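Long-range contact in rhamnogalacturonan endolyase YesW (Bacillus subtilis, PDB 2Z8R), which degrades type I rhamnogalacturonan of plant cell walls by eliminative cleavage within the chain, releasing oligosaccharides: residues S113-S118 with K133-N138. Residues are numbered along the deposited sequence; the frame is centred on the assembly and turned at random.
Sequences SANDAS and KWDPSN. With CA (calcium ion), chain J.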
loop_
_atom_site.group_PDB
_atom_site.type_symbol
_atom_site.label_atom_id
_atom_site.label_comp_id
_atom_site.label_asym_id
_atom_site.label_seq_id
_atom_site.Cartn_x
_atom_site.Cartn_y
_atom_site.Cartn_z
ATOM N N SER A 113 -10.293 13.156 -11.025
ATOM C CA SER A 113 -10.402 11.710 -11.181
ATOM C C SER A 113 -10.013 11.025 -9.881
ATOM O O SER A 113 -9.212 11.552 -9.091
ATOM C CB SER A 113 -9.556 11.205 -12.350
ATOM O OG SER A 113 -8.175 11.481 -12.142
ATOM N N ALA A 114 -10.614 9.864 -9.650
ATOM C CA ALA A 114 -10.318 9.057 -8.476
ATOM C C ALA A 114 -8.888 8.545 -8.628
ATOM O O ALA A 114 -8.507 8.098 -9.699
ATOM C CB ALA A 114 -11.300 7.904 -8.392
ATOM N N ASN A 115 -8.092 8.630 -7.570
ATOM C CA ASN A 115 -6.674 8.312 -7.675
ATOM C C ASN A 115 -6.297 7.282 -6.585
ATOM O O ASN A 115 -7.046 6.331 -6.351
ATOM C CB ASN A 115 -5.867 9.630 -7.642
ATOM C CG ASN A 115 -4.438 9.478 -8.135
ATOM O OD1 ASN A 115 -3.522 9.337 -7.323
ATOM N ND2 ASN A 115 -4.232 9.515 -9.459
ATOM N N ASP A 116 -5.149 7.447 -5.940
ATOM C CA ASP A 116 -4.683 6.475 -4.943
ATOM C C ASP A 116 -5.615 6.398 -3.757
ATOM O O ASP A 116 -6.155 7.413 -3.309
ATOM C CB ASP A 116 -3.317 6.883 -4.392
ATOM C CG ASP A 116 -2.257 7.019 -5.456
ATOM O OD1 ASP A 116 -2.299 6.303 -6.486
ATOM O OD2 ASP A 116 -1.349 7.848 -5.230
ATOM N N ALA A 117 -5.746 5.194 -3.216
ATOM C CA ALA A 117 -6.500 4.981 -1.995
ATOM C C ALA A 117 -5.676 4.258 -0.929
ATOM O O ALA A 117 -4.585 3.714 -1.187
ATOM C CB ALA A 117 -7.796 4.198 -2.282
ATOM N N SER A 118 -6.222 4.275 0.278
ATOM C CA SER A 118 -5.758 3.430 1.356
ATOM C C SER A 118 -6.987 2.848 2.051
ATOM O O SER A 118 -8.137 3.144 1.671
ATOM C CB SER A 118 -4.884 4.231 2.332
ATOM O OG SER A 118 -4.326 3.364 3.303
ATOM N N LYS A 133 -7.910 9.524 -2.458
ATOM C CA LYS A 133 -7.354 10.784 -2.936
ATOM C C LYS A 133 -7.883 11.088 -4.333
ATOM O O LYS A 133 -7.806 10.243 -5.240
ATOM C CB LYS A 133 -5.818 10.686 -2.978
ATOM C CG LYS A 133 -5.134 12.005 -3.360
ATOM C CD LYS A 133 -3.603 11.884 -3.397
ATOM C CE LYS A 133 -3.161 11.101 -4.614
ATOM N NZ LYS A 133 -1.682 10.791 -4.583
ATOM N N TRP A 134 -8.409 12.296 -4.507
ATOM C CA TRP A 134 -8.812 12.794 -5.818
ATOM C C TRP A 134 -7.667 13.590 -6.409
ATOM O O TRP A 134 -6.965 14.313 -5.687
ATOM C CB TRP A 134 -10.022 13.711 -5.682
ATOM C CG TRP A 134 -11.285 12.994 -5.294
ATOM C CD1 TRP A 134 -11.789 12.852 -4.034
ATOM C CD2 TRP A 134 -12.204 12.333 -6.180
ATOM N NE1 TRP A 134 -12.980 12.131 -4.077
ATOM C CE2 TRP A 134 -13.247 11.808 -5.384
ATOM C CE3 TRP A 134 -12.244 12.141 -7.572
ATOM C CZ2 TRP A 134 -14.325 11.095 -5.937
ATOM C CZ3 TRP A 134 -13.316 11.440 -8.120
ATOM C CH2 TRP A 134 -14.338 10.919 -7.299
ATOM N N ASP A 135 -7.488 13.480 -7.723
ATOM C CA ASP A 135 -6.403 14.173 -8.406
ATOM C C ASP A 135 -6.978 15.113 -9.448
ATOM O O ASP A 135 -7.750 14.682 -10.303
ATOM C CB ASP A 135 -5.481 13.165 -9.097
ATOM C CG ASP A 135 -4.128 13.759 -9.458
ATOM O OD1 ASP A 135 -3.477 14.355 -8.561
ATOM O OD2 ASP A 135 -3.732 13.636 -10.635
ATOM N N PRO A 136 -6.610 16.404 -9.380
ATOM C CA PRO A 136 -7.036 17.327 -10.447
ATOM C C PRO A 136 -6.257 17.045 -11.722
ATOM O O PRO A 136 -5.112 16.582 -11.658
ATOM C CB PRO A 136 -6.659 18.698 -9.890
ATOM C CG PRO A 136 -5.458 18.414 -8.974
ATOM C CD PRO A 136 -5.759 17.067 -8.362
ATOM N N SER A 137 -6.871 17.337 -12.869
ATOM C CA SER A 137 -6.295 16.978 -14.159
ATOM C C SER A 137 -5.034 17.775 -14.504
ATOM O O SER A 137 -4.372 17.470 -15.501
ATOM C CB SER A 137 -7.343 17.123 -15.284
ATOM O OG SER A 137 -7.925 18.409 -15.258
ATOM N N ASN A 138 -4.720 18.784 -13.691
ATOM C CA ASN A 138 -3.502 19.586 -13.850
ATOM C C ASN A 138 -2.457 19.361 -12.746
ATOM O O ASN A 138 -1.573 20.198 -12.534
ATOM C CB ASN A 138 -3.828 21.083 -13.985
ATOM C CG ASN A 138 -4.552 21.638 -12.776
ATOM O OD1 ASN A 138 -4.815 20.924 -11.806
ATOM N ND2 ASN A 138 -4.889 22.924 -12.830
HETATM CA CA CA J . 0.988 7.587 -5.515
HETATM O O HOH W 1 -7.709 14.025 -12.972
HETATM O O HOH W 2 -1.127 10.642 -7.303
HETATM O O HOH W 3 1.147 9.690 -4.438
HETATM O O HOH W 4 0.868 8.752 -7.516
#
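Lys133 sends CG anti to its backbone N (chi1 -175°) and bends at chi3 (73°), which carries NZ alongside Asn115 and Asp116. Lys133 NZ makes a salt bridge with Asp116 OD2 at 3.0 Å, from above the carboxylate plane. Asp116 OD2 also binds the calcium ion at 2.4 Å, so one oxygen serves two cations. Asn555, Ala557 and Asn559 complete the protein ligands of this metal.

Asn115 OD1 lies 3.3 Å from Lys133 CE. A water that accepts from Lys133 NZ also lies 2.7 Å from Asn115 OD1. Asn115 OD1 accepts Asp116 N at 2.9 Å, from above the amide plane. ND2 donates a hydrogen bond to Asn495 OD1; Asn495, like Asn115 and Asp135, binds substrate. With an alanine here, the Asp116 N-H would probably lose its acceptor, Asn495 would lose its ND2 partner, and a gap would open beside the lysine chain.

The backbones form a beta bulge. Asn115 N gives its hydrogen to Lys133 O (2.8 Å), while Lys133 N donates to Asp116 O (2.9 Å), so two residues face one. Ser113 and Asp135 form a regular hydrogen-bonded pair, and a water joins Ser113 OG to Asp135 O. Asp135 OD2 is held by Ser139. On the other face, the Trp134 ring lies obliquely against the Ser113-Ala114 peptide, Trp134 CE3 3.4 Å from Ser113 C, with CZ3 also near Ala114 CB. Its NE1 donates a hydrogen bond to Asp154 OD2.

The contact pairs strands 109-120 and 129-136, an antiparallel hairpin, in a sheet of the beta-propeller domain. Strand 102-103 flanks the first, and strand 152-156 the second.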